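Local coordinates for uncharacterized protein Cgl0159 (Corynebacterium glutamicum, PDB 3FOK), which is of unknown function but belongs to a TIM-barrel family and assembles from several copies of the same chain, at residues 219-224 and 234-239; 49-54 and 64-69; 30-35 and 103-108; 125-130 and 148-153; 168-173 and 212-217. All coordinates share one frame; numbering follows the deposited sequence.

Interaction 1 of 5, residues 219-224 and 234-239; sequences TWMKLP and ESTTMP
Within a beta-alpha-beta crossover of the TIM barrel, strand 219-224 packs against the loop that leads from helix 229-232 into the parallel strand 240-243. The tight part is the seat of P239 on one face of the W220 indole. CG of P239 lies 3.2 Å from the centroid of the five-membered ring and only 7° off its normal, a CH-pi contact, while CB of P239 reaches over the benzo half, 3.5 Å from CE3 of W220. The indole offers this face because CG of W220 stands beside its backbone N (chi1 -72°), and F144 meets the same side chain edge-to-face. Next to this seat the extended M238 runs back to T219, with SE 3.3 Å from OG1 of T219. The packing is looser around M221, which, bent at chi2 and chi3, brings CE only to 4.3 Å from SE of M238 and CG to 4.3 Å from OG1 of T236. The second subunit of the assembly adds D97, which accepts a hydrogen bond from T237, and R18, which packs on M238 and P239. One backbone bond opens the strand pairing: M221 N donates to O of P239 at 3.0 Å, in the carbonyl plane and fairly straight (162°).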
# COMPACT_ATOMS: atom_id res chain seq x y z
N THR A 219 -0.83 20.46 18.13
CA THR A 219 0.58 20.23 17.84
C THR A 219 1.53 21.24 18.47
O THR A 219 1.29 22.45 18.44
CB THR A 219 0.82 20.14 16.31
OG1 THR A 219 1.31 21.40 15.83
CG2 THR A 219 -0.47 19.79 15.59
N TRP A 220 2.60 20.71 19.03
CA TRP A 220 3.65 21.48 19.68
C TRP A 220 4.91 21.35 18.83
O TRP A 220 4.99 20.50 17.95
CB TRP A 220 3.95 20.92 21.07
CG TRP A 220 2.91 21.18 22.10
CD1 TRP A 220 1.58 20.90 22.00
CD2 TRP A 220 3.11 21.74 23.40
NE1 TRP A 220 0.93 21.26 23.17
CE2 TRP A 220 1.85 21.77 24.04
CE3 TRP A 220 4.23 22.22 24.09
CZ2 TRP A 220 1.68 22.27 25.34
CZ3 TRP A 220 4.06 22.71 25.39
CH2 TRP A 220 2.79 22.73 26.00
N MSE A 221 5.89 22.19 19.12
CA MSE A 221 7.16 22.16 18.41
C MSE A 221 8.26 21.86 19.41
O MSE A 221 8.23 22.32 20.55
CB MSE A 221 7.44 23.51 17.74
CG MSE A 221 6.51 23.87 16.59
SE MSE A 221 6.88 22.90 14.96
CE MSE A 221 5.35 21.74 14.93
N LYS A 222 9.23 21.06 18.97
CA LYS A 222 10.38 20.72 19.79
C LYS A 222 11.51 21.22 18.91
O LYS A 222 11.87 20.59 17.93
CB LYS A 222 10.46 19.20 19.98
CG LYS A 222 11.55 18.71 20.92
CD LYS A 222 11.54 17.19 20.97
CE LYS A 222 12.73 16.63 21.72
NZ LYS A 222 12.81 15.15 21.56
N LEU A 223 12.05 22.39 19.25
CA LEU A 223 13.10 23.01 18.45
C LEU A 223 14.46 23.09 19.11
O LEU A 223 14.59 23.02 20.34
CB LEU A 223 12.67 24.42 18.05
CG LEU A 223 11.28 24.60 17.43
CD1 LEU A 223 11.05 26.07 17.15
CD2 LEU A 223 11.18 23.78 16.15
N PRO A 224 15.52 23.24 18.29
CA PRO A 224 16.89 23.34 18.79
C PRO A 224 17.21 24.80 19.07
O PRO A 224 16.76 25.69 18.33
CB PRO A 224 17.71 22.79 17.64
CG PRO A 224 16.97 23.33 16.46
CD PRO A 224 15.52 23.07 16.83
N GLU A 234 9.36 33.64 15.74
CA GLU A 234 8.38 34.43 15.02
C GLU A 234 7.84 33.55 13.89
O GLU A 234 7.06 34.00 13.05
CB GLU A 234 9.01 35.70 14.46
CG GLU A 234 9.60 36.62 15.53
CD GLU A 234 10.23 37.88 14.97
OE1 GLU A 234 11.03 37.78 14.01
OE2 GLU A 234 9.93 38.98 15.49
N SER A 235 8.26 32.29 13.89
CA SER A 235 7.85 31.31 12.88
C SER A 235 6.50 30.67 13.18
O SER A 235 5.76 30.32 12.27
CB SER A 235 8.90 30.20 12.75
OG SER A 235 10.07 30.68 12.12
N THR A 236 6.19 30.50 14.46
CA THR A 236 4.92 29.91 14.86
C THR A 236 4.29 30.55 16.07
O THR A 236 4.91 31.33 16.79
CB THR A 236 5.02 28.40 15.18
OG1 THR A 236 6.20 28.15 15.94
CG2 THR A 236 5.01 27.58 13.91
N THR A 237 3.04 30.17 16.28
CA THR A 237 2.24 30.64 17.39
C THR A 237 2.04 29.44 18.30
O THR A 237 1.36 29.52 19.33
CB THR A 237 0.87 31.11 16.90
OG1 THR A 237 0.26 30.08 16.11
CG2 THR A 237 1.02 32.36 16.04
N MSE A 238 2.64 28.32 17.92
CA MSE A 238 2.51 27.08 18.67
C MSE A 238 3.42 26.92 19.88
O MSE A 238 4.55 27.40 19.89
CB MSE A 238 2.70 25.90 17.73
CG MSE A 238 1.71 25.91 16.59
SE MSE A 238 2.10 24.59 15.26
CE MSE A 238 0.29 24.35 14.59
N PRO A 239 2.92 26.22 20.91
CA PRO A 239 3.69 25.99 22.13
C PRO A 239 4.97 25.26 21.75
O PRO A 239 4.94 24.26 21.02
CB PRO A 239 2.75 25.15 22.99
CG PRO A 239 1.87 24.47 21.98
CD PRO A 239 1.60 25.56 20.99

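Interaction 2 of 5, residues 49-54 and 64-69; sequences ADHPAR and TAMANR
Apolar and selenium contacts carry this meeting, and M66, a selenomethionine, makes most of them. Its CG stands beside the backbone N (chi1 -51°) and a bend at chi3 (94°) folds the terminal methyl toward the other segment. CE reaches 3.7 Å from ND1 of H51 and also touches the pyrrolidine of P52, 4.1 Å from CD. SE lies obliquely to the imidazole, 4.6 Å from the H51 ring centroid, an off-axis Met-aromatic contact. The P52 ring crosses the M66 chain at about a right angle, with CG 4.1 Å from CB of M66. Both segments belong to the loop that follows barrel strand 44-48 and leads into helix 69-81, at the C-terminal end of the strand, the end where TIM barrels generally carry their active sites. N68 sits at the N-cap of that helix. One charged group joins in: R69, bent at chi2 and chi3, brings NH1 to 4.0 Å from CB of P52, while its NH2 forms a salt bridge with D93. Among backbone bonds, R54 N donates to O of H51 at 2.9 Å, closing the short 3-10 turn of 52-54. R69 and A53 also meet a third subunit of the assembly.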
# COMPACT_ATOMS: atom_id res chain seq x y z
N ALA A 49 14.68 10.08 26.52
CA ALA A 49 15.50 8.88 26.45
C ALA A 49 15.00 7.91 25.38
O ALA A 49 14.96 6.71 25.59
CB ALA A 49 15.53 8.19 27.81
N ASP A 50 14.62 8.44 24.22
CA ASP A 50 14.12 7.59 23.14
C ASP A 50 15.18 7.35 22.05
O ASP A 50 14.86 6.85 20.97
CB ASP A 50 12.86 8.18 22.50
CG ASP A 50 13.11 9.53 21.84
OD1 ASP A 50 12.32 9.90 20.95
OD2 ASP A 50 14.07 10.22 22.22
N HIS A 51 16.43 7.71 22.35
CA HIS A 51 17.52 7.55 21.40
C HIS A 51 17.93 6.11 21.08
O HIS A 51 18.14 5.77 19.91
CB HIS A 51 18.75 8.32 21.88
CG HIS A 51 18.45 9.66 22.45
ND1 HIS A 51 17.79 9.83 23.65
CD2 HIS A 51 18.73 10.91 22.00
CE1 HIS A 51 17.68 11.12 23.91
NE2 HIS A 51 18.24 11.80 22.92
N PRO A 52 18.08 5.26 22.10
CA PRO A 52 18.48 3.87 21.86
C PRO A 52 17.70 3.16 20.76
O PRO A 52 18.29 2.56 19.85
CB PRO A 52 18.27 3.21 23.22
CG PRO A 52 18.56 4.32 24.17
CD PRO A 52 17.83 5.49 23.54
N ALA A 53 16.37 3.24 20.84
CA ALA A 53 15.49 2.61 19.86
C ALA A 53 15.77 3.04 18.43
O ALA A 53 15.37 2.36 17.48
CB ALA A 53 14.04 2.92 20.22
N ARG A 54 16.47 4.15 18.26
CA ARG A 54 16.79 4.64 16.93
C ARG A 54 18.21 4.24 16.54
O ARG A 54 18.73 4.66 15.50
CB ARG A 54 16.64 6.16 16.88
CG ARG A 54 16.59 6.70 15.48
CD ARG A 54 16.58 8.21 15.44
NE ARG A 54 17.37 8.65 14.29
CZ ARG A 54 18.63 9.05 14.37
NH1 ARG A 54 19.25 9.08 15.54
NH2 ARG A 54 19.29 9.38 13.27
N THR A 64 29.28 2.43 24.88
CA THR A 64 28.67 2.66 26.18
C THR A 64 27.77 3.89 26.12
O THR A 64 27.57 4.48 25.06
CB THR A 64 29.76 2.85 27.24
N ALA A 65 27.23 4.28 27.27
CA ALA A 65 26.33 5.42 27.33
C ALA A 65 25.06 5.00 26.62
O ALA A 65 25.03 4.90 25.40
CB ALA A 65 26.96 6.63 26.64
N MSE A 66 24.02 4.73 27.40
CA MSE A 66 22.73 4.30 26.87
C MSE A 66 22.72 2.83 26.49
O MSE A 66 21.66 2.20 26.47
CB MSE A 66 22.32 5.18 25.68
CG MSE A 66 22.43 6.67 25.98
SE MSE A 66 21.28 7.83 24.94
CE MSE A 66 19.79 7.93 26.16
N ALA A 67 23.89 2.27 26.21
CA ALA A 67 23.98 0.85 25.85
C ALA A 67 23.53 0.01 27.04
O ALA A 67 22.88 -1.01 26.88
CB ALA A 67 25.41 0.50 25.47
N ASN A 68 23.89 0.46 28.24
CA ASN A 68 23.51 -0.24 29.46
C ASN A 68 22.14 0.27 29.89
O ASN A 68 22.02 1.37 30.43
CB ASN A 68 24.55 0.01 30.56
CG ASN A 68 24.25 -0.74 31.84
OD1 ASN A 68 25.16 -1.14 32.57
ND2 ASN A 68 22.96 -0.93 32.13
N ARG A 69 21.11 -0.54 29.64
CA ARG A 69 19.75 -0.16 29.97
C ARG A 69 19.50 0.02 31.46
O ARG A 69 18.69 0.86 31.86
CB ARG A 69 18.77 -1.19 29.39
CG ARG A 69 17.30 -0.89 29.65
CD ARG A 69 16.85 0.45 29.04
NE ARG A 69 16.26 0.31 27.71
CZ ARG A 69 16.90 0.56 26.57
NH1 ARG A 69 18.16 0.96 26.58
NH2 ARG A 69 16.26 0.42 25.41

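Interaction 3 of 5, residues 30-35 and 103-108; sequences KQRRKR and LLDDKI
NH1 of R32 is gripped by two backbone carbonyls. It donates to O of L104 at 3.2 Å, nearly straight (171°) and almost along the C=O axis, and to O of K107 at 2.9 Å, more bent (142°) and from above that carbonyl's plane. Both acceptors lie in the guanidinium plane, which the bend at chi3 of R32 turns toward them; NH2 of R32 is held by D143 and G141. The two carbonyls belong to the first and last residues of a type II beta turn, L104 to K107, on the loop between helix 92-100 and barrel strand 108-112, so one arginine spans the turn. R33 clasps the turn's corner: its O accepts D106 N at 2.6 Å, while its N donates to the anti lone pair of D105 OD1 at 3.1 Å. Its side chain runs alongside that of D106, and NH2 of R33 forms a salt bridge to D106 OD1 at 2.7 Å, with the carboxylate plane steeply tilted (79°) and D106 OD2 over the guanidinium face. R35 starts from the crowded chi1 position between N and carbonyl carbon. I108 CG1 lies over one face of its guanidinium, 3.7 Å from R35 NE, and NH1 of R35 pairs with D86.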
# COMPACT_ATOMS: atom_id res chain seq x y z
N LYS A 30 -1.90 1.78 34.28
CA LYS A 30 -3.21 2.42 34.40
C LYS A 30 -3.57 2.87 35.81
O LYS A 30 -4.42 3.75 35.98
CB LYS A 30 -4.28 1.48 33.84
CG LYS A 30 -4.05 1.16 32.36
CD LYS A 30 -5.12 0.23 31.78
CE LYS A 30 -4.88 0.00 30.29
NZ LYS A 30 -5.93 -0.86 29.67
N GLN A 31 -2.94 2.28 36.82
CA GLN A 31 -3.21 2.67 38.21
C GLN A 31 -2.37 3.89 38.57
O GLN A 31 -2.44 4.42 39.67
CB GLN A 31 -2.87 1.51 39.14
CG GLN A 31 -3.96 0.45 39.19
CD GLN A 31 -3.51 -0.83 39.86
OE1 GLN A 31 -2.64 -0.81 40.74
NE2 GLN A 31 -4.11 -1.94 39.46
N ARG A 32 -1.59 4.33 37.59
CA ARG A 32 -0.71 5.48 37.69
C ARG A 32 -1.48 6.76 38.02
O ARG A 32 -2.55 7.02 37.46
CB ARG A 32 0.01 5.63 36.35
CG ARG A 32 0.97 6.79 36.22
CD ARG A 32 1.67 6.69 34.87
NE ARG A 32 0.89 7.27 33.78
CZ ARG A 32 0.94 8.55 33.44
NH1 ARG A 32 1.72 9.38 34.11
NH2 ARG A 32 0.20 9.01 32.44
N ARG A 33 -0.94 7.56 38.94
CA ARG A 33 -1.57 8.82 39.33
C ARG A 33 -1.29 9.83 38.23
O ARG A 33 -0.13 10.14 37.94
CB ARG A 33 -0.98 9.33 40.64
CG ARG A 33 -1.35 8.49 41.85
CD ARG A 33 -2.38 9.20 42.70
NE ARG A 33 -1.95 10.54 43.07
CZ ARG A 33 -0.77 10.83 43.62
NH1 ARG A 33 0.11 9.86 43.86
NH2 ARG A 33 -0.47 12.08 43.94
N LYS A 34 -2.34 10.36 37.62
CA LYS A 34 -2.17 11.33 36.55
C LYS A 34 -2.23 12.77 37.03
O LYS A 34 -2.71 13.04 38.13
CB LYS A 34 -3.22 11.08 35.47
CG LYS A 34 -3.07 9.72 34.81
CD LYS A 34 -4.27 9.36 33.95
CE LYS A 34 -4.16 7.92 33.48
NZ LYS A 34 -3.98 6.99 34.63
N ARG A 35 -1.73 13.68 36.20
CA ARG A 35 -1.71 15.10 36.53
C ARG A 35 -2.07 15.93 35.31
O ARG A 35 -2.13 15.42 34.20
CB ARG A 35 -0.33 15.52 37.02
CG ARG A 35 0.81 15.08 36.12
CD ARG A 35 2.04 15.94 36.30
NE ARG A 35 1.93 17.21 35.59
CZ ARG A 35 2.86 18.16 35.59
NH1 ARG A 35 3.99 17.99 36.27
NH2 ARG A 35 2.68 19.28 34.90
N LEU A 103 7.64 4.51 38.97
CA LEU A 103 8.25 5.84 39.03
C LEU A 103 7.52 6.91 38.21
O LEU A 103 8.05 8.00 38.02
CB LEU A 103 9.70 5.76 38.55
CG LEU A 103 10.57 4.66 39.15
CD1 LEU A 103 11.93 4.67 38.47
CD2 LEU A 103 10.71 4.86 40.65
N LEU A 104 6.32 6.61 37.74
CA LEU A 104 5.59 7.56 36.91
C LEU A 104 4.31 8.18 37.48
O LEU A 104 3.44 8.60 36.72
CB LEU A 104 5.28 6.92 35.55
CG LEU A 104 6.39 6.93 34.48
CD1 LEU A 104 7.75 6.71 35.11
CD2 LEU A 104 6.09 5.86 33.44
N ASP A 105 4.21 8.26 38.80
CA ASP A 105 3.03 8.87 39.42
C ASP A 105 3.19 10.38 39.37
O ASP A 105 4.24 10.91 39.71
CB ASP A 105 2.89 8.45 40.89
CG ASP A 105 2.53 6.99 41.04
OD1 ASP A 105 1.57 6.54 40.38
OD2 ASP A 105 3.20 6.29 41.84
N ASP A 106 2.13 11.07 38.94
CA ASP A 106 2.16 12.53 38.86
C ASP A 106 3.20 13.05 37.87
O ASP A 106 3.73 14.15 38.03
CB ASP A 106 2.44 13.14 40.23
CG ASP A 106 1.25 13.06 41.16
OD1 ASP A 106 1.44 13.25 42.38
OD2 ASP A 106 0.12 12.83 40.67
N LYS A 107 3.51 12.25 36.86
CA LYS A 107 4.48 12.66 35.86
C LYS A 107 3.83 12.69 34.49
O LYS A 107 2.77 12.11 34.28
CB LYS A 107 5.68 11.71 35.85
CG LYS A 107 6.49 11.70 37.16
CD LYS A 107 7.25 13.00 37.38
CE LYS A 107 8.05 12.94 38.68
NZ LYS A 107 8.94 14.13 38.87
N ILE A 108 4.48 13.39 33.57
CA ILE A 108 3.99 13.50 32.21
C ILE A 108 4.73 12.49 31.35
O ILE A 108 5.96 12.48 31.31
CB ILE A 108 4.25 14.91 31.65
CG1 ILE A 108 3.37 15.92 32.39
CG2 ILE A 108 3.98 14.95 30.15
CD1 ILE A 108 1.89 15.60 32.33

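Interaction 4 of 5, residues 125-130 and 148-153; sequences MDDRYT and LVRINL
The guanidinium of R150 is met at its edge by D127 and by a water, both near its plane. NH2 of R150 donates to OD2 of D127 at 2.8 Å as part of a salt bridge, yet the bond reaches the carboxylate from well above its plane, the two flat groups being 61° apart. A bend at chi3 (-65°) turns the guanidinium so that NE of R150 donates to water 2 at 3.0 Å. That water also accepts from R150 N and lies 2.7 Å from D127 OD2, so it ties the backbone, guanidinium and carboxylate into one buried cluster. Water 1 bridges the chains farther along, 2.8 Å from O of R150 and 3.2 Å from O of M125. Beside this cluster M125, bent at chi2 and chi3, fills much of the interface, CE 3.6 Å from CB of R150; L148 CD1 flanks D127 OD2 at 3.5 Å. E124 pairs with NH1 of R150 and also with R54, which probably tempers the closeness of two like charges. Segment 125-130, in the loop between strand 108-112 and helix 134-140, runs over the end of barrel strand 144-151, beside parallel strand 179-189, with helix 158-174 touching M125 and Y129.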
# COMPACT_ATOMS: atom_id res chain seq x y z
N MSE A 125 16.31 8.58 6.26
CA MSE A 125 15.42 9.71 5.99
C MSE A 125 13.99 9.15 5.90
O MSE A 125 13.01 9.89 6.00
CB MSE A 125 15.79 10.43 4.69
CG MSE A 125 17.06 11.26 4.78
SE MSE A 125 17.20 12.29 6.42
CE MSE A 125 15.60 13.38 6.25
N ASP A 126 13.90 7.83 5.73
CA ASP A 126 12.63 7.12 5.64
C ASP A 126 12.31 6.66 7.07
O ASP A 126 12.27 5.47 7.36
CB ASP A 126 12.77 5.94 4.68
CG ASP A 126 11.52 5.09 4.59
OD1 ASP A 126 10.41 5.62 4.77
OD2 ASP A 126 11.66 3.88 4.32
N ASP A 127 12.08 7.64 7.94
CA ASP A 127 11.80 7.44 9.36
C ASP A 127 10.40 6.88 9.65
O ASP A 127 9.52 7.61 10.10
CB ASP A 127 11.95 8.77 10.09
CG ASP A 127 12.63 8.63 11.43
OD1 ASP A 127 12.41 7.60 12.11
OD2 ASP A 127 13.37 9.56 11.82
N ARG A 128 10.23 5.58 9.43
CA ARG A 128 8.94 4.93 9.64
C ARG A 128 8.44 4.88 11.09
O ARG A 128 9.23 4.93 12.03
CB ARG A 128 8.99 3.53 9.02
CG ARG A 128 9.15 3.58 7.50
CD ARG A 128 9.86 2.35 6.95
NE ARG A 128 8.99 1.54 6.10
CZ ARG A 128 9.07 1.47 4.78
NH1 ARG A 128 9.99 2.16 4.13
NH2 ARG A 128 8.23 0.70 4.11
N TYR A 129 7.12 4.79 11.25
CA TYR A 129 6.50 4.73 12.56
C TYR A 129 6.54 3.32 13.13
O TYR A 129 5.74 2.46 12.78
CB TYR A 129 5.07 5.28 12.46
CG TYR A 129 5.08 6.78 12.39
CD1 TYR A 129 4.64 7.55 13.47
CD2 TYR A 129 5.62 7.44 11.29
CE1 TYR A 129 4.75 8.94 13.46
CE2 TYR A 129 5.75 8.83 11.27
CZ TYR A 129 5.31 9.57 12.36
OH TYR A 129 5.44 10.93 12.33
N THR A 130 7.49 3.13 14.04
CA THR A 130 7.76 1.84 14.67
C THR A 130 7.49 1.72 16.16
O THR A 130 7.63 0.63 16.72
CB THR A 130 9.24 1.47 14.45
OG1 THR A 130 10.06 2.49 15.04
CG2 THR A 130 9.56 1.38 12.97
N LEU A 148 9.70 12.64 15.14
CA LEU A 148 10.92 13.23 14.60
C LEU A 148 10.62 13.45 13.12
O LEU A 148 10.31 12.50 12.40
CB LEU A 148 12.10 12.26 14.74
CG LEU A 148 13.52 12.84 14.80
CD1 LEU A 148 14.48 11.84 14.17
CD2 LEU A 148 13.61 14.17 14.08
N VAL A 149 10.68 14.69 12.67
CA VAL A 149 10.40 15.00 11.27
C VAL A 149 11.58 15.66 10.59
O VAL A 149 11.63 16.89 10.48
CB VAL A 149 9.17 15.93 11.13
CG1 VAL A 149 8.72 15.97 9.68
CG2 VAL A 149 8.04 15.46 12.03
N ARG A 150 12.53 14.86 10.13
CA ARG A 150 13.69 15.39 9.44
C ARG A 150 13.33 15.51 7.97
O ARG A 150 12.86 14.55 7.35
CB ARG A 150 14.90 14.49 9.64
CG ARG A 150 15.53 14.64 11.01
CD ARG A 150 16.60 13.61 11.25
NE ARG A 150 16.03 12.27 11.27
CZ ARG A 150 16.74 11.16 11.34
NH1 ARG A 150 18.07 11.21 11.39
NH2 ARG A 150 16.13 9.98 11.35
N ILE A 151 13.54 16.70 7.42
CA ILE A 151 13.21 16.98 6.03
C ILE A 151 14.44 17.13 5.15
O ILE A 151 15.13 18.15 5.20
CB ILE A 151 12.36 18.27 5.96
CG1 ILE A 151 11.12 18.11 6.85
CG2 ILE A 151 11.98 18.57 4.53
CD1 ILE A 151 10.31 19.36 7.04
N ASN A 152 14.71 16.10 4.35
CA ASN A 152 15.86 16.12 3.45
C ASN A 152 15.37 16.26 2.02
O ASN A 152 14.88 15.31 1.41
CB ASN A 152 16.66 14.82 3.62
CG ASN A 152 18.00 14.86 2.91
OD1 ASN A 152 18.98 14.29 3.39
ND2 ASN A 152 18.05 15.53 1.76
N LEU A 153 15.51 17.47 1.48
CA LEU A 153 15.06 17.79 0.13
C LEU A 153 15.60 16.93 -1.00
O LEU A 153 14.97 16.82 -2.05
CB LEU A 153 15.35 19.26 -0.17
CG LEU A 153 14.60 20.26 0.71
CD1 LEU A 153 14.95 21.68 0.28
CD2 LEU A 153 13.10 20.03 0.59
O HOH W 1 12.36 12.03 8.35
O HOH W 2 13.01 12.13 10.95

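Interaction 5 of 5, residues 168-173 and 212-217; sequences AVNEAA and LGNDSS
The loop 212-217 passes close along one side of helix 158-174, with CA of G213 4.9 Å from CA of V169 and D215 lying opposite A173 one turn later. G213, at a phi of 113°, has no side chain and lets the loop run that near to V169. CG1 of V169, anti to the backbone N, fits among backbone atoms of the loop: it lies 3.6 Å from O of L212 and 3.5 Å from O of D215. One turn on, the methyl of A173 meets D215, its CB 3.8 Å from CB of D215. To one side, N170 and N214 stack their amides obliquely, CG of N170 3.6 Å from CG of N214 and the planes 27° apart. N214 holds CG in the crowded position between N and carbonyl carbon (chi1 65°), which puts its amide over that of N170. Water 3 ties the same pair together from the side: it donates to O of N170 and accepts from ND2 of N214 at 2.9 Å. Within the loop, D215 swings CG anti to its backbone N and takes a hydrogen bond from S217 OG at 2.8 Å on OD1, while its OD2 makes a salt bridge to R140 of the second subunit. R18 of that subunit also donates to O of S216. The contact joins helix 158-174 to the loop that leads from the next outer helix, 199-210, back into barrel strand 219-224; V169 and A172 rest on I179 of strand 179-189, and E171 and A172 touch V134 of helix 134-140.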
# COMPACT_ATOMS: atom_id res chain seq x y z
N ALA A 168 -0.18 10.87 11.64
CA ALA A 168 -0.02 10.81 13.09
C ALA A 168 -0.74 12.00 13.74
O ALA A 168 -1.42 11.84 14.75
CB ALA A 168 1.45 10.83 13.47
N VAL A 169 -0.60 13.18 13.14
CA VAL A 169 -1.25 14.37 13.67
C VAL A 169 -2.76 14.23 13.53
O VAL A 169 -3.50 14.62 14.44
CB VAL A 169 -0.78 15.64 12.93
CG1 VAL A 169 -1.54 16.85 13.44
CG2 VAL A 169 0.72 15.84 13.15
N ASN A 170 -3.22 13.67 12.41
CA ASN A 170 -4.66 13.46 12.21
C ASN A 170 -5.21 12.71 13.41
O ASN A 170 -6.16 13.15 14.05
CB ASN A 170 -4.92 12.62 10.96
CG ASN A 170 -4.66 13.36 9.66
OD1 ASN A 170 -4.78 12.79 8.57
ND2 ASN A 170 -4.30 14.63 9.76
N GLU A 171 -4.60 11.57 13.70
CA GLU A 171 -5.02 10.72 14.80
C GLU A 171 -4.86 11.37 16.17
O GLU A 171 -5.75 11.29 17.01
CB GLU A 171 -4.25 9.40 14.78
CG GLU A 171 -4.57 8.50 13.60
CD GLU A 171 -3.86 7.17 13.67
OE1 GLU A 171 -4.07 6.44 14.66
OE2 GLU A 171 -3.08 6.85 12.75
N ALA A 172 -3.71 12.01 16.40
CA ALA A 172 -3.47 12.65 17.68
C ALA A 172 -4.50 13.75 17.95
O ALA A 172 -5.07 13.83 19.03
CB ALA A 172 -2.07 13.23 17.73
N ALA A 173 -4.74 14.60 16.95
CA ALA A 173 -5.70 15.68 17.09
C ALA A 173 -7.10 15.15 17.34
O ALA A 173 -7.80 15.62 18.24
CB ALA A 173 -5.69 16.56 15.84
N LEU A 212 1.53 20.14 8.71
CA LEU A 212 1.23 18.71 8.64
C LEU A 212 0.05 18.33 9.53
O LEU A 212 0.02 18.65 10.71
CB LEU A 212 2.47 17.89 9.05
CG LEU A 212 3.73 18.06 8.21
CD1 LEU A 212 4.87 17.26 8.82
CD2 LEU A 212 3.47 17.61 6.78
N GLY A 213 -0.91 17.62 8.95
CA GLY A 213 -2.08 17.22 9.71
C GLY A 213 -3.32 17.93 9.19
O GLY A 213 -3.21 18.95 8.52
N ASN A 214 -4.50 17.39 9.51
CA ASN A 214 -5.75 17.99 9.05
C ASN A 214 -6.38 18.83 10.15
O ASN A 214 -7.51 19.31 10.02
CB ASN A 214 -6.72 16.90 8.60
CG ASN A 214 -7.15 15.98 9.74
OD1 ASN A 214 -7.96 15.07 9.54
ND2 ASN A 214 -6.63 16.22 10.93
N ASP A 215 -5.64 18.99 11.24
CA ASP A 215 -6.08 19.76 12.39
C ASP A 215 -4.81 20.01 13.19
O ASP A 215 -4.23 19.09 13.76
CB ASP A 215 -7.05 18.92 13.23
CG ASP A 215 -7.55 19.65 14.47
OD1 ASP A 215 -6.94 20.67 14.86
OD2 ASP A 215 -8.55 19.20 15.06
N SER A 216 -4.34 21.25 13.22
CA SER A 216 -3.13 21.54 13.97
C SER A 216 -3.43 22.38 15.20
O SER A 216 -2.86 23.45 15.38
CB SER A 216 -2.09 22.24 13.08
OG SER A 216 -0.93 21.42 12.91
N SER A 217 -4.33 21.87 16.03
CA SER A 217 -4.72 22.57 17.25
C SER A 217 -4.15 21.87 18.48
O SER A 217 -4.31 22.33 19.60
CB SER A 217 -6.24 22.65 17.37
OG SER A 217 -6.82 21.37 17.53
O HOH W 3 -8.03 15.01 13.20

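Interactions 1, 2 and 4 are buried, whereas 3 and 5 are only partly so. Interaction 2 rests on selenium and proline packing and interaction 1 on a proline-indole CH-pi contact with one backbone bond; interaction 4 instead buries a salt bridge with two bridging waters. Interaction 3, touching no other subunit, is the most polar, held by arginines of 30-35 that grip the turn at 104-107. Interaction 5 packs small side chains and stacked amides of helix and loop, with one bridging water. Interactions 1 and 5 touch through M238 and S216 and share the second subunit; Y129 of loop 125-130 packs on A168 of helix 158-174, which follows strand 144-151. Interactions 2 and 4 meet at R54 and R150, and both reach the third subunit.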